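Local coordinates for protein beta-galactosidase (Geobacillus stearothermophilus, PDB 4OIF) that probably hydrolyses terminal non-reducing beta-D-galactose residues from beta-D-galactosides, as an intracellular, zinc-binding glycoside hydrolase of family 42 that assembles as a homotrimer, at residues L139-Y144 with E245-I250; V581-N584 with G589-Y592. All blocks are in the same frame, centred on the assembly; numbering follows the deposited sequence.

Contact 1 (L139-Y144 with E245-I250)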
ATOM      1  N   LEU A 139      -5.774  40.149 -22.405  1.00  8.35           N
ATOM      2  CA  LEU A 139      -4.877  41.254 -22.061  1.00  9.99           C
ATOM      3  C   LEU A 139      -3.475  40.946 -22.568  1.00 11.37           C
ATOM      4  O   LEU A 139      -2.788  41.821 -23.117  1.00 10.17           O
ATOM      5  CB  LEU A 139      -4.854  41.517 -20.544  1.00  7.95           C
ATOM      6  CG  LEU A 139      -6.166  42.029 -19.929  1.00 12.59           C
ATOM      7  CD1 LEU A 139      -6.054  42.210 -18.417  1.00  8.85           C
ATOM      8  CD2 LEU A 139      -6.621  43.323 -20.580  1.00  6.25           C
ATOM      9  N   LEU A 140      -3.059  39.694 -22.399  1.00  9.65           N
ATOM     10  CA  LEU A 140      -1.736  39.292 -22.862  1.00 12.99           C
ATOM     11  C   LEU A 140      -1.594  39.471 -24.373  1.00 13.91           C
ATOM     12  O   LEU A 140      -0.619  40.077 -24.823  1.00 12.54           O
ATOM     13  CB  LEU A 140      -1.435  37.845 -22.473  1.00  9.20           C
ATOM     14  CG  LEU A 140      -0.999  37.612 -21.021  1.00 15.66           C
ATOM     15  CD1 LEU A 140      -1.027  36.133 -20.710  1.00  5.44           C
ATOM     16  CD2 LEU A 140       0.379  38.214 -20.727  1.00  3.73           C
ATOM     17  N   ALA A 141      -2.553  38.970 -25.153  1.00  7.62           N
ATOM     18  CA  ALA A 141      -2.452  39.104 -26.608  1.00 11.64           C
ATOM     19  C   ALA A 141      -2.526  40.575 -27.028  1.00  7.35           C
ATOM     20  O   ALA A 141      -1.844  40.991 -27.959  1.00 12.09           O
ATOM     21  CB  ALA A 141      -3.530  38.282 -27.322  1.00  4.97           C
ATOM     22  N   GLU A 142      -3.332  41.361 -26.334  1.00  6.11           N
ATOM     23  CA  GLU A 142      -3.420  42.783 -26.619  1.00 11.15           C
ATOM     24  C   GLU A 142      -2.064  43.431 -26.461  1.00 12.93           C
ATOM     25  O   GLU A 142      -1.644  44.204 -27.318  1.00 15.62           O
ATOM     26  CB  GLU A 142      -4.417  43.496 -25.696  1.00  9.44           C
ATOM     27  CG  GLU A 142      -5.877  43.200 -25.951  1.00 26.44           C
ATOM     28  CD  GLU A 142      -6.798  43.956 -24.997  1.00 21.00           C
ATOM     29  OE1 GLU A 142      -6.300  44.506 -23.991  1.00 28.51           O
ATOM     30  OE2 GLU A 142      -8.016  43.994 -25.254  1.00 20.00           O
ATOM     31  N   ARG A 143      -1.383  43.121 -25.357  1.00 11.07           N
ATOM     32  CA  ARG A 143      -0.159  43.836 -25.026  1.00  7.18           C
ATOM     33  C   ARG A 143       1.086  43.321 -25.752  1.00  9.27           C
ATOM     34  O   ARG A 143       1.945  44.113 -26.128  1.00 13.35           O
ATOM     35  CB  ARG A 143       0.086  43.806 -23.518  1.00  9.32           C
ATOM     36  CG  ARG A 143       1.285  44.618 -23.107  1.00 15.49           C
ATOM     37  CD  ARG A 143       1.476  44.629 -21.614  1.00 10.42           C
ATOM     38  NE  ARG A 143       0.582  45.584 -21.006  1.00 28.93           N
ATOM     39  CZ  ARG A 143       0.973  46.721 -20.460  1.00 15.77           C
ATOM     40  NH1 ARG A 143       2.257  47.020 -20.418  1.00 18.67           N
ATOM     41  NH2 ARG A 143       0.074  47.542 -19.938  1.00 31.95           N
ATOM     42  N   TYR A 144       1.191  42.014 -25.969  1.00  7.08           N
ATOM     43  CA  TYR A 144       2.438  41.453 -26.492  1.00  7.61           C
ATOM     44  C   TYR A 144       2.318  40.875 -27.902  1.00 10.35           C
ATOM     45  O   TYR A 144       3.318  40.483 -28.503  1.00  9.38           O
ATOM     46  CB  TYR A 144       2.967  40.381 -25.529  1.00  6.90           C
ATOM     47  CG  TYR A 144       3.152  40.928 -24.138  1.00  9.69           C
ATOM     48  CD1 TYR A 144       4.144  41.853 -23.868  1.00 11.04           C
ATOM     49  CD2 TYR A 144       2.311  40.553 -23.105  1.00 10.38           C
ATOM     50  CE1 TYR A 144       4.311  42.380 -22.604  1.00 10.42           C
ATOM     51  CE2 TYR A 144       2.465  41.074 -21.844  1.00  9.46           C
ATOM     52  CZ  TYR A 144       3.472  41.984 -21.595  1.00 12.37           C
ATOM     53  OH  TYR A 144       3.635  42.502 -20.329  1.00 11.57           O
ATOM     54  N   GLU A 245      -8.136  35.615 -32.330  1.00 12.44           N
ATOM     55  CA  GLU A 245      -8.584  36.920 -32.810  1.00 16.38           C
ATOM     56  C   GLU A 245      -7.415  37.873 -33.030  1.00 23.21           C
ATOM     57  O   GLU A 245      -7.272  38.469 -34.093  1.00 17.47           O
ATOM     58  CB  GLU A 245      -9.568  37.564 -31.836  1.00 25.18           C
ATOM     59  CG  GLU A 245     -10.958  36.972 -31.852  1.00 32.21           C
ATOM     60  CD  GLU A 245     -11.895  37.670 -30.878  1.00 48.87           C
ATOM     61  OE1 GLU A 245     -11.578  38.809 -30.440  1.00 30.08           O
ATOM     62  OE2 GLU A 245     -12.945  37.067 -30.556  1.00 47.16           O
ATOM     63  N   LEU A 246      -6.577  38.010 -32.012  1.00 16.29           N
ATOM     64  CA  LEU A 246      -5.586  39.066 -32.000  1.00 11.74           C
ATOM     65  C   LEU A 246      -4.252  38.639 -32.591  1.00 13.32           C
ATOM     66  O   LEU A 246      -3.494  39.473 -33.076  1.00  8.23           O
ATOM     67  CB  LEU A 246      -5.397  39.574 -30.571  1.00 10.52           C
ATOM     68  CG  LEU A 246      -6.687  40.128 -29.956  1.00 14.05           C
ATOM     69  CD1 LEU A 246      -6.434  40.630 -28.563  1.00 12.53           C
ATOM     70  CD2 LEU A 246      -7.241  41.247 -30.804  1.00  9.37           C
ATOM     71  N   THR A 247      -3.952  37.348 -32.556  1.00 10.53           N
ATOM     72  CA  THR A 247      -2.652  36.889 -33.039  1.00  9.29           C
ATOM     73  C   THR A 247      -2.736  35.609 -33.881  1.00 10.54           C
ATOM     74  O   THR A 247      -2.087  34.610 -33.571  1.00 12.71           O
ATOM     75  CB  THR A 247      -1.671  36.657 -31.850  1.00 12.02           C
ATOM     76  OG1 THR A 247      -2.243  35.755 -30.882  1.00  6.62           O
ATOM     77  CG2 THR A 247      -1.329  37.976 -31.170  1.00  3.96           C
ATOM     78  N   PRO A 248      -3.525  35.642 -34.964  1.00 14.71           N
ATOM     79  CA  PRO A 248      -3.784  34.456 -35.795  1.00  9.81           C
ATOM     80  C   PRO A 248      -2.529  33.877 -36.433  1.00 14.33           C
ATOM     81  O   PRO A 248      -2.526  32.718 -36.846  1.00 21.60           O
ATOM     82  CB  PRO A 248      -4.718  34.998 -36.880  1.00 17.91           C
ATOM     83  CG  PRO A 248      -4.331  36.437 -36.999  1.00  9.86           C
ATOM     84  CD  PRO A 248      -4.095  36.857 -35.570  1.00 10.96           C
ATOM     85  N   HIS A 249      -1.481  34.687 -36.520  1.00 10.00           N
ATOM     86  CA  HIS A 249      -0.226  34.318 -37.145  0.68 12.19           C
ATOM     87  C   HIS A 249       0.712  33.676 -36.122  1.00 16.77           C
ATOM     88  O   HIS A 249       1.814  33.227 -36.455  1.00 13.57           O
ATOM     89  CB  HIS A 249       0.427  35.559 -37.758  0.68 11.29           C
ATOM     90  CG  HIS A 249       0.754  36.621 -36.751  0.68 12.38           C
ATOM     91  ND1 HIS A 249      -0.202  37.194 -35.936  0.68  7.34           N
ATOM     92  CD2 HIS A 249       1.931  37.209 -36.421  0.68  8.33           C
ATOM     93  CE1 HIS A 249       0.373  38.083 -35.144  0.68 12.75           C
ATOM     94  NE2 HIS A 249       1.666  38.114 -35.422  0.68 17.06           N
ATOM     95  N   ILE A 250       0.286  33.671 -34.861  1.00 10.21           N
ATOM     96  CA  ILE A 250       1.109  33.087 -33.814  1.00 13.95           C
ATOM     97  C   ILE A 250       0.679  31.651 -33.524  1.00 12.22           C
ATOM     98  O   ILE A 250      -0.449  31.406 -33.102  1.00 19.32           O
ATOM     99  CB  ILE A 250       1.064  33.911 -32.522  1.00  8.68           C
ATOM    100  CG1 ILE A 250       1.414  35.364 -32.823  1.00  9.15           C
ATOM    101  CG2 ILE A 250       2.061  33.339 -31.508  1.00  9.54           C
ATOM    102  CD1 ILE A 250       2.868  35.566 -33.246  1.00 10.07           C
TER

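Contact 2 (V581-N584 with G589-Y592)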
ATOM      1  N   VAL A 581       1.393 -18.870 -34.532  1.00  9.14           N
ATOM      2  CA  VAL A 581       1.671 -17.770 -35.454  1.00 10.74           C
ATOM      3  C   VAL A 581       1.185 -18.092 -36.852  1.00 12.39           C
ATOM      4  O   VAL A 581       1.499 -19.158 -37.387  1.00 11.51           O
ATOM      5  CB  VAL A 581       3.165 -17.440 -35.523  1.00 11.47           C
ATOM      6  CG1 VAL A 581       3.412 -16.336 -36.544  1.00  8.44           C
ATOM      7  CG2 VAL A 581       3.666 -17.014 -34.169  1.00  7.80           C
ATOM      8  N   THR A 582       0.413 -17.174 -37.435  1.00  9.91           N
ATOM      9  CA  THR A 582      -0.210 -17.413 -38.739  1.00  8.99           C
ATOM     10  C   THR A 582       0.014 -16.266 -39.727  1.00 12.64           C
ATOM     11  O   THR A 582       0.222 -15.118 -39.331  1.00 14.76           O
ATOM     12  CB  THR A 582      -1.738 -17.639 -38.614  1.00  9.35           C
ATOM     13  OG1 THR A 582      -2.383 -16.411 -38.258  1.00 11.11           O
ATOM     14  CG2 THR A 582      -2.048 -18.679 -37.573  1.00  7.42           C
ATOM     15  N   SER A 583      -0.034 -16.595 -41.017  1.00 14.64           N
ATOM     16  CA  SER A 583       0.031 -15.603 -42.090  1.00 14.99           C
ATOM     17  C   SER A 583      -1.050 -15.892 -43.110  1.00 10.73           C
ATOM     18  O   SER A 583      -1.433 -17.040 -43.311  1.00 13.52           O
ATOM     19  CB  SER A 583       1.400 -15.602 -42.781  1.00 12.93           C
ATOM     20  OG  SER A 583       1.552 -16.752 -43.593  1.00 15.25           O
ATOM     21  N   ASN A 584      -1.523 -14.854 -43.778  1.00 15.45           N
ATOM     22  CA  ASN A 584      -2.600 -15.041 -44.720  1.00 18.03           C
ATOM     23  C   ASN A 584      -2.657 -13.964 -45.800  1.00 23.30           C
ATOM     24  O   ASN A 584      -2.701 -12.773 -45.505  1.00 16.84           O
ATOM     25  CB  ASN A 584      -3.916 -15.092 -43.959  1.00 17.76           C
ATOM     26  CG  ASN A 584      -5.057 -15.513 -44.823  1.00 11.60           C
ATOM     27  OD1 ASN A 584      -5.074 -16.631 -45.333  1.00 16.28           O
ATOM     28  ND2 ASN A 584      -6.036 -14.635 -44.978  1.00  8.80           N
ATOM     29  N   GLY A 589      -2.753  -7.842 -50.226  1.00 20.06           N
ATOM     30  CA  GLY A 589      -1.918  -7.761 -49.042  1.00 18.81           C
ATOM     31  C   GLY A 589      -1.765  -9.020 -48.216  1.00 16.06           C
ATOM     32  O   GLY A 589      -2.050 -10.130 -48.670  1.00 18.37           O
ATOM     33  N   GLN A 590      -1.296  -8.831 -46.988  1.00 16.28           N
ATOM     34  CA  GLN A 590      -1.011  -9.930 -46.075  1.00 18.56           C
ATOM     35  C   GLN A 590      -1.387  -9.575 -44.648  1.00 25.20           C
ATOM     36  O   GLN A 590      -1.231  -8.434 -44.231  1.00 18.19           O
ATOM     37  CB  GLN A 590       0.463 -10.305 -46.122  1.00 14.85           C
ATOM     38  CG  GLN A 590       0.779 -11.435 -47.043  1.00 25.53           C
ATOM     39  CD  GLN A 590       2.026 -12.155 -46.610  1.00 28.48           C
ATOM     40  OE1 GLN A 590       3.089 -11.550 -46.489  1.00 25.91           O
ATOM     41  NE2 GLN A 590       1.903 -13.453 -46.350  1.00 33.75           N
ATOM     42  N   ALA A 591      -1.869 -10.564 -43.903  1.00 21.82           N
ATOM     43  CA  ALA A 591      -2.214 -10.373 -42.507  1.00 13.27           C
ATOM     44  C   ALA A 591      -1.612 -11.485 -41.657  1.00  8.57           C
ATOM     45  O   ALA A 591      -1.854 -12.670 -41.885  1.00 12.32           O
ATOM     46  CB  ALA A 591      -3.733 -10.306 -42.334  1.00 11.05           C
ATOM     47  N   TYR A 592      -0.805 -11.078 -40.687  1.00  9.81           N
ATOM     48  CA  TYR A 592      -0.170 -11.977 -39.737  1.00 11.08           C
ATOM     49  C   TYR A 592      -0.804 -11.876 -38.340  1.00 16.19           C
ATOM     50  O   TYR A 592      -1.095 -10.778 -37.856  1.00  9.92           O
ATOM     51  CB  TYR A 592       1.318 -11.658 -39.613  1.00 15.26           C
ATOM     52  CG  TYR A 592       2.128 -11.852 -40.863  1.00 19.86           C
ATOM     53  CD1 TYR A 592       2.045 -10.949 -41.913  1.00 16.42           C
ATOM     54  CD2 TYR A 592       3.010 -12.920 -40.980  1.00 11.09           C
ATOM     55  CE1 TYR A 592       2.793 -11.117 -43.056  1.00 16.35           C
ATOM     56  CE2 TYR A 592       3.772 -13.087 -42.114  1.00 15.91           C
ATOM     57  CZ  TYR A 592       3.658 -12.183 -43.149  1.00 17.76           C
ATOM     58  OH  TYR A 592       4.405 -12.342 -44.286  1.00 18.97           O
TER
HETATM   59  O   HOH W   1      -2.855 -14.702 -40.307  1.00 11.30           O
HETATM   60  O   HOH W   2       0.627 -16.347 -46.288  1.00 28.95           O

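Contact 1 (L139-Y144 with E245-I250)
Ala141 and Leu246 meet where two neighbouring outer helices of the TIM barrel, 127-144 and 218-246, come to their C-terminal ends. The methyl of Ala141 packs against Leu246: its CB lies 3.9 Å from CD1 and 4.0 Å from CB of Leu246, the two backbones drawing to 6.2 Å between the CA atoms. The same CB is 4.4 Å from CG2 of Thr247, and on the inner side it rests on Trp153 of strand 150-154. Glu142 follows on the solvent side. Its CB points away from Leu246, but the methylene CG still lies against the leucine's CD1, so the aliphatic part of an otherwise exposed acid touches this methyl. Further on, Arg143 NH1 makes a salt bridge with Asp71 OD2, and Tyr144 OH a hydrogen bond with OD1 of the same aspartate. On the other segment, Thr247 leaves helical geometry and opens a type I turn to Ile250, closed by Ile250 N to Thr247 O at 2.9 Å. While its CG2 faces Ala141, its OG1 is hydrogen-bonded to Leu243 O and Trp153 NE1. Leu246 has CG anti to the carbonyl carbon (chi1 -60°) and chi2 at -179°, which together bring CD1 to 3.7 Å from Glu142 CG.

Contact 2 (V581-N584 with G589-Y592)
The ring of Tyr592 receives Ser583 CB obliquely, at 3.5 Å from CE2, and the carbonyl oxygen of Thr582 also approaches it aslant. Phe606 of helix 600-613 meets this ring with its plane nearly perpendicular. With chi1 at -63°, Tyr592 turns its ring to the side of its own backbone N, and the hydroxyl reaches Gln590. There OH donates to OE1 of the Gln590 amide at 2.7 Å, from 38° above the carbonyl plane and so not on a lone pair. Without the ring, as with an alanine here, Gln590 OE1 is likely to lose this donor, its amide to turn more freely, and Ser583 CB and Phe606 to be left without the ring they pack on. Between the strands, Ser583 and Tyr592 form a non-hydrogen-bonded pair, where Tyr592 CA makes a CA-H...O contact with Thr582 O at 3.2 Å. Asn584 and Ala591 form the next, hydrogen-bonded pair, with Ala591 N donating a hydrogen bond to Asn584 O at 2.9 Å and 158°. One water accepts from Thr582 OG1 at 2.7 Å and donates to Ala591 O at 2.8 Å. A second donates to Ser583 OG at 2.9 Å and accepts a weak bond from Gln590 NE2; Ser583 OG is also bonded to Glu567. On the other face of the sheet, beside Ala591, Asn584 sends ND2 to Met524 O. This is a beta hairpin of the trimerisation domain: strand 589-594 runs parallel to 496-500 on one flank and antiparallel to 579-586 on the other, joining the parallel and antiparallel halves of a mixed sheet.

How the contacts relate
Contacts 1 and 2 belong to different domains and do not touch: their centres are 53 Å apart, their nearest atoms about 41 Å, and they lie on opposite sides of the chain's centre. In sequence they come in series. Contact 1 joins helices of the barrel, contact 2 strands of the trimerisation domain, although neither is touched by another subunit. Both are remote from the zinc held by Cys123, Cys163, Cys165 and Cys168 and from the predicted catalytic pair Glu158 and Glu322. Glu158 follows strand 150-154 and Glu322 ends strand 319-322, whereas the helices of contact 1 lead into strand starts, probably placing it at the barrel end opposite the catalytic one.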